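Local coordinates for protein endo-beta-N-acetylglucosaminidase F1 (Bacteroides thetaiotaomicron VPI-5482, PDB 6TCV) that probably cleaves the two-GlcNAc core of high-mannose N-glycans, as an endo-beta-N-acetylglucosaminidase of a human gut Bacteroides, at residues A161-G166 against L195-V200; G166-Y171 against Q391-G396; L185-E190 against A409-V414; L312-K317 against T338-D343. The protein carries 2 engineered substitutions. All blocks are in the same frame, centred on the assembly; numbering follows the deposited sequence.

Contact 1: residues A161-G166 against L195-V200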
# COMPACT_ATOMS: atom_id res chain seq x y z
N ALA A 161 -5.65 3.44 13.42
CA ALA A 161 -4.51 4.04 12.76
C ALA A 161 -4.85 5.33 12.02
O ALA A 161 -3.93 5.98 11.50
CB ALA A 161 -3.80 3.06 11.81
N TYR A 162 -6.11 5.72 11.94
CA TYR A 162 -6.54 6.86 11.15
C TYR A 162 -6.40 8.11 11.99
O TYR A 162 -7.13 8.33 12.95
CB TYR A 162 -7.99 6.66 10.68
CG TYR A 162 -8.54 7.88 10.00
CD1 TYR A 162 -8.06 8.31 8.79
CD2 TYR A 162 -9.56 8.62 10.58
CE1 TYR A 162 -8.58 9.44 8.19
CE2 TYR A 162 -10.06 9.76 9.97
CZ TYR A 162 -9.56 10.13 8.78
OH TYR A 162 -10.12 11.27 8.21
N LYS A 163 -5.44 8.94 11.59
CA LYS A 163 -5.09 10.13 12.35
C LYS A 163 -5.66 11.40 11.75
O LYS A 163 -5.27 12.51 12.15
CB LYS A 163 -3.55 10.19 12.55
CG LYS A 163 -3.04 9.02 13.37
CD LYS A 163 -1.55 8.90 13.43
CE LYS A 163 -0.91 8.34 12.16
NZ LYS A 163 -1.29 6.95 11.86
N GLY A 164 -6.53 11.32 10.76
CA GLY A 164 -7.16 12.55 10.30
C GLY A 164 -6.87 12.79 8.84
O GLY A 164 -6.07 12.11 8.21
N GLU A 165 -7.60 13.72 8.29
CA GLU A 165 -7.44 14.17 6.92
C GLU A 165 -6.21 15.07 6.74
O GLU A 165 -5.94 15.94 7.57
CB GLU A 165 -8.69 14.90 6.43
CG GLU A 165 -9.88 13.95 6.21
CD GLU A 165 -9.54 12.84 5.23
OE1 GLU A 165 -9.29 13.16 4.05
OE2 GLU A 165 -9.47 11.65 5.63
N GLY A 166 -5.40 14.76 5.75
CA GLY A 166 -4.27 15.58 5.36
C GLY A 166 -3.01 15.43 6.19
O GLY A 166 -2.22 16.39 6.21
N LEU A 195 0.64 4.66 15.29
CA LEU A 195 1.52 5.47 14.45
C LEU A 195 1.60 4.95 13.02
O LEU A 195 1.62 5.77 12.09
CB LEU A 195 2.93 5.49 15.07
CG LEU A 195 3.98 6.31 14.36
CD1 LEU A 195 3.60 7.76 14.34
CD2 LEU A 195 5.33 6.09 15.00
N TRP A 196 1.73 3.64 12.82
CA TRP A 196 2.14 3.08 11.53
C TRP A 196 0.92 2.63 10.73
O TRP A 196 0.38 1.54 10.91
CB TRP A 196 3.12 1.94 11.70
CG TRP A 196 4.37 2.34 12.40
CD1 TRP A 196 4.70 2.05 13.70
CD2 TRP A 196 5.46 3.12 11.88
NE1 TRP A 196 5.92 2.61 14.00
CE2 TRP A 196 6.41 3.26 12.90
CE3 TRP A 196 5.74 3.70 10.64
CZ2 TRP A 196 7.58 3.95 12.73
CZ3 TRP A 196 6.93 4.36 10.47
CH2 TRP A 196 7.83 4.49 11.50
N ASP A 197 0.51 3.47 9.78
CA ASP A 197 -0.66 3.22 8.94
C ASP A 197 -0.48 1.99 8.06
O ASP A 197 -1.46 1.31 7.75
CB ASP A 197 -0.89 4.43 8.01
CG ASP A 197 -1.13 5.71 8.76
OD1 ASP A 197 -0.20 6.24 9.39
OD2 ASP A 197 -2.30 6.21 8.70
N VAL A 198 0.75 1.77 7.58
CA VAL A 198 1.07 0.69 6.64
C VAL A 198 2.30 -0.05 7.13
O VAL A 198 3.28 0.59 7.54
CB VAL A 198 1.33 1.26 5.23
CG1 VAL A 198 1.77 0.17 4.28
CG2 VAL A 198 0.11 2.02 4.73
N VAL A 199 2.24 -1.38 7.14
CA VAL A 199 3.38 -2.22 7.50
C VAL A 199 3.65 -3.25 6.43
O VAL A 199 2.73 -3.65 5.72
CB VAL A 199 3.19 -2.88 8.88
CG1 VAL A 199 2.85 -1.85 9.97
CG2 VAL A 199 2.17 -3.97 8.84
N VAL A 200 4.92 -3.58 6.26
CA VAL A 200 5.37 -4.53 5.26
C VAL A 200 6.01 -5.74 5.92
O VAL A 200 6.89 -5.61 6.79
CB VAL A 200 6.36 -3.87 4.30
CG1 VAL A 200 6.85 -4.86 3.24
CG2 VAL A 200 5.77 -2.66 3.64
O HOH W 1 -3.56 8.52 9.55
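The carboxylate of Asp197 takes the ammonium of Lys163 from above its plane, 44° out of it, in a salt bridge with NZ 2.8 Å from OD1. The Tyr162 ring lies apart from this pair, with Gly164 N over the centre of one face and Glu165 OE2 in plane at its edge. There Tyr162 OH donates to Glu165 OE2 over 2.7 Å, on the anti lone pair. The ring also stacks with His40. The indole of Trp196, likewise apart from the salt bridge, has Leu195 CD2 over one face, towards the rim.

The end of Lys163 is folded back by bends at chi3 (-76°) and chi4 (-65°), which bring NZ round to Asp197. Lys163 NZ also bonds to Leu195 O at 3.1 Å, well above that carbonyl plane, and to Ala161 O at 2.8 Å. Leu194 O is a further acceptor. Four oxygens thus gather round the ammonium.

The contact lies where the chain enters a (beta/alpha)8 barrel, the fold of glycoside hydrolases of this kind. Segment 161-166 belongs to the loop before the first barrel strand, 169-175. Segment 195-200 runs into the second, 198-209, whose first residues it contains.

Asp197 OD2 and Ala161 O are 3.2 Å apart, and both are acceptors. Lys163 NZ, close to both, probably offsets their repulsion. A water joins the segments again: it accepts from Lys163 N at 2.8 Å and donates to Asp197 OD2 at 2.8 Å. Gln169 NE2 reaches OD2 too, and Gly170 N bonds to OD1, which ties the carboxylate to the first strand.

Contact 2: residues G166-Y171 against Q391-G396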
# COMPACT_ATOMS: atom_id res chain seq x y z
N GLY A 166 -5.40 14.76 5.75
CA GLY A 166 -4.27 15.58 5.36
C GLY A 166 -3.01 15.43 6.19
O GLY A 166 -2.22 16.39 6.21
N VAL A 167 -2.98 14.50 7.13
CA VAL A 167 -1.78 14.25 7.92
C VAL A 167 -0.78 13.35 7.19
O VAL A 167 -1.11 12.53 6.34
CB VAL A 167 -2.17 13.70 9.29
CG1 VAL A 167 -3.01 14.79 10.04
CG2 VAL A 167 -2.82 12.41 9.20
N MET A 168 0.46 13.41 7.61
CA MET A 168 1.46 12.45 7.17
C MET A 168 1.12 11.08 7.76
O MET A 168 0.49 10.97 8.83
CB MET A 168 2.86 12.86 7.66
CG MET A 168 3.36 14.12 6.96
SD MET A 168 5.13 14.32 7.08
CE MET A 168 5.67 13.03 5.95
N GLN A 169 1.52 10.02 7.05
CA GLN A 169 1.24 8.63 7.43
C GLN A 169 2.54 7.86 7.53
O GLN A 169 3.54 8.19 6.88
CB GLN A 169 0.30 7.99 6.45
CG GLN A 169 -1.08 8.67 6.47
CD GLN A 169 -1.99 8.08 5.45
OE1 GLN A 169 -2.03 8.51 4.28
NE2 GLN A 169 -2.72 7.08 5.84
N GLY A 170 2.52 6.80 8.34
CA GLY A 170 3.69 5.97 8.56
C GLY A 170 3.71 4.69 7.74
O GLY A 170 2.68 4.06 7.51
N TYR A 171 4.91 4.28 7.33
CA TYR A 171 5.16 3.09 6.50
C TYR A 171 6.32 2.34 7.12
O TYR A 171 7.45 2.85 7.14
CB TYR A 171 5.49 3.58 5.09
CG TYR A 171 5.55 2.51 4.02
CD1 TYR A 171 6.62 1.64 3.91
CD2 TYR A 171 4.55 2.40 3.08
CE1 TYR A 171 6.67 0.66 2.91
CE2 TYR A 171 4.61 1.43 2.06
CZ TYR A 171 5.65 0.58 2.02
OH TYR A 171 5.76 -0.38 1.02
N GLN A 391 8.10 19.27 10.61
CA GLN A 391 7.65 20.51 9.99
C GLN A 391 8.23 20.68 8.59
O GLN A 391 7.53 21.13 7.67
CB GLN A 391 8.07 21.71 10.84
CG GLN A 391 7.42 23.01 10.36
CD GLN A 391 5.89 22.99 10.44
OE1 GLN A 391 5.31 22.76 11.52
NE2 GLN A 391 5.24 23.14 9.30
N SER A 392 9.52 20.36 8.42
CA SER A 392 10.13 20.37 7.10
C SER A 392 9.33 19.53 6.10
O SER A 392 9.02 19.98 4.99
CB SER A 392 11.56 19.86 7.21
OG SER A 392 12.17 19.78 5.94
N MET A 393 8.99 18.29 6.49
CA MET A 393 8.28 17.39 5.57
C MET A 393 6.88 17.89 5.26
O MET A 393 6.43 17.80 4.10
CB MET A 393 8.24 15.98 6.13
CG MET A 393 9.60 15.38 6.27
SD MET A 393 9.60 13.62 6.67
CE MET A 393 8.85 13.65 8.28
N ILE A 394 6.17 18.42 6.26
CA ILE A 394 4.87 19.03 5.98
C ILE A 394 5.03 20.17 4.99
O ILE A 394 4.27 20.30 4.03
CB ILE A 394 4.18 19.49 7.27
CG1 ILE A 394 3.69 18.32 8.10
CG2 ILE A 394 3.05 20.47 6.96
CD1 ILE A 394 3.29 18.75 9.53
N ASP A 395 6.01 21.06 5.23
CA ASP A 395 6.20 22.20 4.33
C ASP A 395 6.51 21.74 2.91
O ASP A 395 6.17 22.43 1.94
CB ASP A 395 7.35 23.09 4.81
CG ASP A 395 7.07 23.80 6.12
OD1 ASP A 395 5.90 23.86 6.53
OD2 ASP A 395 8.04 24.33 6.73
N GLY A 396 7.22 20.62 2.77
CA GLY A 396 7.53 20.08 1.46
C GLY A 396 6.43 19.29 0.80
O GLY A 396 6.55 18.94 -0.37
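Where the chain leads into the first strand of the (beta/alpha)8 barrel, Met168 meets Met393 and Ile394 of the outer helix 387-396. The contact is apolar, and no hydrogen bond crosses between the segments. The two methionine side chains cross at about a right angle. Met168 SD lies 3.7 Å from Met393 CB, the base of its partner. A bend at chi3 (73°) turns the Met168 methyl towards Met393. There Met168 CE is 3.9 Å from Met393 CB and 4.0 Å from Met393 CE. Both sulfurs are thus held among carbon atoms.

Ile394 sits at the margin of the contact and is more exposed. Ile394 CG1 comes to 4.4 Å from Met168 CG, a looser approach. Leu425 of helix 421-426 touches both Met168 and Ile394. Leu385 packs on Met393, and Tyr398 touches Met168. The backbone of Met168 is held as well, since its O accepts from Tyr426 OH.

The helix thus meets the residue that leads into strand 169-175, and outer helices round a parallel barrel are the hallmark of the (beta/alpha)8 fold.

Contact 3: residues L185-E190 against A409-V414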
# COMPACT_ATOMS: atom_id res chain seq x y z
N LEU A 185 1.85 -2.77 17.29
CA LEU A 185 1.00 -2.30 18.38
C LEU A 185 1.79 -1.67 19.52
O LEU A 185 1.17 -1.07 20.41
CB LEU A 185 0.09 -3.42 18.86
CG LEU A 185 -0.81 -3.99 17.79
CD1 LEU A 185 -1.63 -5.13 18.41
CD2 LEU A 185 -1.67 -2.95 17.08
N SER A 186 3.13 -1.77 19.51
CA SER A 186 3.95 -1.06 20.47
C SER A 186 4.00 0.43 20.24
O SER A 186 4.54 1.14 21.10
CB SER A 186 5.39 -1.55 20.42
OG SER A 186 5.52 -2.98 20.64
N PHE A 187 3.55 0.91 19.08
CA PHE A 187 3.72 2.28 18.64
C PHE A 187 2.39 3.04 18.59
O PHE A 187 1.64 2.94 17.61
CB PHE A 187 4.36 2.32 17.26
CG PHE A 187 5.76 1.74 17.17
CD1 PHE A 187 5.93 0.37 17.01
CD2 PHE A 187 6.87 2.55 17.24
CE1 PHE A 187 7.20 -0.17 16.92
CE2 PHE A 187 8.15 2.05 17.13
CZ PHE A 187 8.31 0.66 16.97
N GLN A 188 2.12 3.81 19.62
CA GLN A 188 0.92 4.62 19.69
C GLN A 188 1.30 6.04 20.04
O GLN A 188 2.31 6.27 20.72
CB GLN A 188 -0.12 4.15 20.73
CG GLN A 188 -0.67 2.77 20.54
CD GLN A 188 -1.54 2.33 21.73
OE1 GLN A 188 -1.02 1.97 22.75
NE2 GLN A 188 -2.88 2.44 21.60
N LEU A 189 0.45 6.99 19.62
CA LEU A 189 0.58 8.32 20.16
C LEU A 189 0.03 8.35 21.58
O LEU A 189 -0.68 7.44 22.02
CB LEU A 189 -0.24 9.31 19.30
CG LEU A 189 -0.01 9.23 17.80
CD1 LEU A 189 -0.86 10.29 17.12
CD2 LEU A 189 1.44 9.39 17.47
N GLU A 190 0.31 9.44 22.31
CA GLU A 190 -0.27 9.56 23.65
C GLU A 190 -1.79 9.59 23.63
O GLU A 190 -2.42 9.08 24.57
CB GLU A 190 0.24 10.84 24.32
CG GLU A 190 1.70 10.84 24.67
CD GLU A 190 2.14 12.23 25.10
OE1 GLU A 190 1.29 13.12 25.24
OE2 GLU A 190 3.34 12.43 25.26
N ALA A 409 14.44 -5.15 21.24
CA ALA A 409 15.70 -4.92 21.92
C ALA A 409 16.28 -3.54 21.65
O ALA A 409 17.17 -3.09 22.40
CB ALA A 409 16.72 -6.01 21.60
N LYS A 410 15.88 -2.92 20.54
CA LYS A 410 16.37 -1.60 20.18
C LYS A 410 15.30 -0.53 20.34
O LYS A 410 15.44 0.58 19.82
CB LYS A 410 16.96 -1.55 18.76
CG LYS A 410 18.12 -2.51 18.57
CD LYS A 410 18.78 -2.36 17.21
CE LYS A 410 19.99 -3.26 17.08
NZ LYS A 410 21.12 -2.80 17.91
N TYR A 411 14.24 -0.79 21.11
CA TYR A 411 13.18 0.20 21.23
C TYR A 411 13.69 1.50 21.85
O TYR A 411 13.15 2.55 21.54
CB TYR A 411 12.02 -0.35 22.06
CG TYR A 411 10.94 -1.13 21.30
CD1 TYR A 411 11.02 -1.35 19.94
CD2 TYR A 411 9.83 -1.59 21.97
CE1 TYR A 411 9.99 -2.02 19.24
CE2 TYR A 411 8.82 -2.27 21.28
CZ TYR A 411 8.94 -2.51 19.95
OH TYR A 411 7.94 -3.19 19.26
N GLY A 412 14.67 1.48 22.75
CA GLY A 412 15.17 2.74 23.25
C GLY A 412 15.66 3.65 22.12
O GLY A 412 15.37 4.85 22.08
N SER A 413 16.45 3.08 21.21
CA SER A 413 16.91 3.83 20.03
C SER A 413 15.75 4.24 19.14
O SER A 413 15.66 5.42 18.72
CB SER A 413 17.87 2.92 19.24
OG SER A 413 18.31 3.59 18.08
N VAL A 414 14.89 3.29 18.79
CA VAL A 414 13.80 3.58 17.86
C VAL A 414 12.93 4.73 18.39
O VAL A 414 12.64 5.70 17.68
CB VAL A 414 12.95 2.32 17.60
CG1 VAL A 414 11.73 2.63 16.74
CG2 VAL A 414 13.77 1.22 16.96
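Tyr411 reaches from the first turn of helix 411-416 to both Ser186 and Phe187, and this is the tight part of the contact. Tyr411 OH donates to Ser186 OG over 2.8 Å, with OG at the edge of the tyrosine ring. Ser186 CB also comes close, 3.2 Å from Tyr411 OH. The same serine's oxygen bonds to Ile435 O, so it links three parts of the chain.

The rings of Phe187 and Tyr411 meet obliquely, with planes at 74° and centroids 5.5 Å apart. Phe187 CZ is 3.9 Å from Tyr411 CE1. Val414, one helical turn on, sets its CG1 in the plane of the Phe187 ring, at the edge, 3.6 Å from Phe187 CE2. CG1 is the branch anti to the backbone N (chi1 174°). A phenylalanine in place of Tyr411 would lack the hydroxyl and would probably leave Ser186 OG without its donor from the helix.

The other side is looser. Gly412 is exposed, and Ser413 and Lys410 are partly so; none of them meets segment 185-190.

Around Phe187, Phe415 stacks on its ring and meets Tyr411 edge to face, while Trp196 meets Phe187 edge to face. The contact thus joins the loop between strands 169-175 and 198-209 to the helix that follows strand 400-404, with a bound mannose about 11 Å from the side chain of Val414.

Contact 4: residues L312-K317 against T338-D343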
# COMPACT_ATOMS: atom_id res chain seq x y z
N LEU A 312 5.39 -4.44 -14.38
CA LEU A 312 4.96 -5.26 -13.25
C LEU A 312 4.06 -4.48 -12.31
O LEU A 312 3.02 -4.98 -11.87
CB LEU A 312 6.18 -5.83 -12.48
CG LEU A 312 5.82 -6.59 -11.19
CD1 LEU A 312 4.94 -7.80 -11.50
CD2 LEU A 312 7.07 -6.98 -10.42
N CYS A 313 4.41 -3.23 -12.00
CA CYS A 313 3.57 -2.45 -11.10
C CYS A 313 2.18 -2.23 -11.68
O CYS A 313 1.17 -2.39 -10.98
CB CYS A 313 4.24 -1.11 -10.78
SG CYS A 313 5.76 -1.29 -9.79
N TYR A 314 2.13 -1.85 -12.95
CA TYR A 314 0.87 -1.61 -13.64
C TYR A 314 0.01 -2.86 -13.64
O TYR A 314 -1.18 -2.80 -13.32
CB TYR A 314 1.16 -1.17 -15.09
CG TYR A 314 -0.04 -1.16 -15.96
CD1 TYR A 314 -0.96 -0.11 -15.90
CD2 TYR A 314 -0.27 -2.19 -16.84
CE1 TYR A 314 -2.13 -0.12 -16.71
CE2 TYR A 314 -1.40 -2.19 -17.66
CZ TYR A 314 -2.30 -1.14 -17.59
OH TYR A 314 -3.43 -1.14 -18.39
N GLU A 315 0.58 -4.01 -14.01
CA GLU A 315 -0.19 -5.24 -14.06
C GLU A 315 -0.63 -5.66 -12.67
O GLU A 315 -1.70 -6.24 -12.52
CB GLU A 315 0.60 -6.37 -14.75
CG GLU A 315 0.94 -6.10 -16.19
CD GLU A 315 -0.25 -6.00 -17.12
OE1 GLU A 315 -1.39 -6.44 -16.73
OE2 GLU A 315 -0.06 -5.50 -18.26
N THR A 316 0.17 -5.39 -11.65
CA THR A 316 -0.24 -5.73 -10.30
C THR A 316 -1.44 -4.89 -9.88
O THR A 316 -2.42 -5.43 -9.37
CB THR A 316 0.91 -5.53 -9.32
OG1 THR A 316 2.06 -6.31 -9.69
CG2 THR A 316 0.53 -5.97 -7.93
N LYS A 317 -1.43 -3.59 -10.18
CA LYS A 317 -2.60 -2.77 -9.84
C LYS A 317 -3.82 -3.24 -10.60
O LYS A 317 -4.92 -3.27 -10.05
CB LYS A 317 -2.29 -1.31 -10.12
CG LYS A 317 -3.32 -0.33 -9.57
CD LYS A 317 -3.26 -0.23 -8.09
CE LYS A 317 -4.24 0.82 -7.55
NZ LYS A 317 -4.16 0.88 -6.08
N THR A 338 4.61 5.92 -17.30
CA THR A 338 3.45 5.57 -18.12
C THR A 338 3.61 4.13 -18.58
O THR A 338 4.68 3.74 -19.06
CB THR A 338 3.37 6.50 -19.34
OG1 THR A 338 3.61 7.86 -18.94
CG2 THR A 338 1.99 6.45 -19.94
N VAL A 339 2.53 3.37 -18.53
CA VAL A 339 2.44 2.02 -19.10
C VAL A 339 1.15 1.94 -19.86
O VAL A 339 0.08 2.23 -19.30
CB VAL A 339 2.50 0.91 -18.04
CG1 VAL A 339 2.33 -0.45 -18.69
CG2 VAL A 339 3.78 0.97 -17.27
N ASP A 340 1.22 1.58 -21.13
CA ASP A 340 0.00 1.45 -21.94
C ASP A 340 -0.86 2.72 -21.85
O ASP A 340 -2.10 2.67 -21.84
CB ASP A 340 -0.78 0.21 -21.57
CG ASP A 340 -0.07 -1.08 -21.97
OD1 ASP A 340 0.94 -1.02 -22.68
OD2 ASP A 340 -0.54 -2.14 -21.55
N GLY A 341 -0.20 3.88 -21.85
CA GLY A 341 -0.86 5.16 -21.79
C GLY A 341 -1.45 5.52 -20.45
O GLY A 341 -2.04 6.60 -20.32
N VAL A 342 -1.20 4.75 -19.41
CA VAL A 342 -1.79 4.98 -18.10
C VAL A 342 -0.72 5.54 -17.19
O VAL A 342 0.35 4.93 -17.00
CB VAL A 342 -2.37 3.69 -17.48
CG1 VAL A 342 -2.99 3.97 -16.15
CG2 VAL A 342 -3.42 3.08 -18.41
N ASP A 343 -1.02 6.70 -16.59
CA ASP A 343 -0.07 7.39 -15.72
C ASP A 343 0.15 6.69 -14.41
O ASP A 343 -0.76 6.09 -13.83
CB ASP A 343 -0.59 8.79 -15.44
CG ASP A 343 0.38 9.60 -14.64
OD1 ASP A 343 1.25 10.20 -15.27
OD2 ASP A 343 0.13 9.77 -13.41
O HOH W 2 -3.02 -2.46 -20.70
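Tyr314 of helix 306-319 lays its side chain against Val339, Asp340 and Val342. Tyr314 CB starts it, 3.9 Å from Val339 CB. With CG anti to the backbone N (chi1 168°), the ring swings out from the helix. Tyr314 CD2 then meets Val339 CG1 at 3.6 Å. Across the ring, but on the same side of its plane, Tyr314 CE1 meets Val342 CG2 at 3.8 Å. Val339 O lies over this face, towards the rim.

The partners belong to a tight beta hairpin. A type I' turn runs from Val339 to Val342, which form a hydrogen-bonded pair. Asp340 and Gly341 fill the turn with positive phi angles. The hairpin stands between barrel strands 324-329 and 350-353, and the helix packs on the outside of the barrel.

Farther out, Tyr314 CE2 passes Asp340 OD2 at 4.0 Å, with ring and carboxylate planes 75° apart. At the tip, Tyr314 OH is 2.7 Å from a water that donates to Asp340 OD2 over 2.6 Å. A leucine at Tyr314 would lose the hydroxyl and ring, and would probably leave this water without one mate and Val342 without its neighbour. Arg311 holds Asp340 OD2 and Glu315 OE2 in salt bridges, and Trp347 meets the Tyr314 ring edge to face.

From the N terminus, contact 1 opens first, in the loop before strand 169-175, and closes a short loop at the start of strand 198-209. Contact 2 opens at the next residues, sharing Gly166, and closes far along the chain at helix 387-396, so contacts 1 and 2 cross. Contact 3 opens before contact 1 has closed and ends at 409-414, after contact 2, so it crosses both. Contact 4 lies within the spans of contacts 2 and 3. It joins helix 306-319 to the neighbouring hairpin, on the opposite side of the chain's centre from contact 1. Contacts 2 and 3 tie the first barrel strand, and the loop after it, to the last part of the barrel.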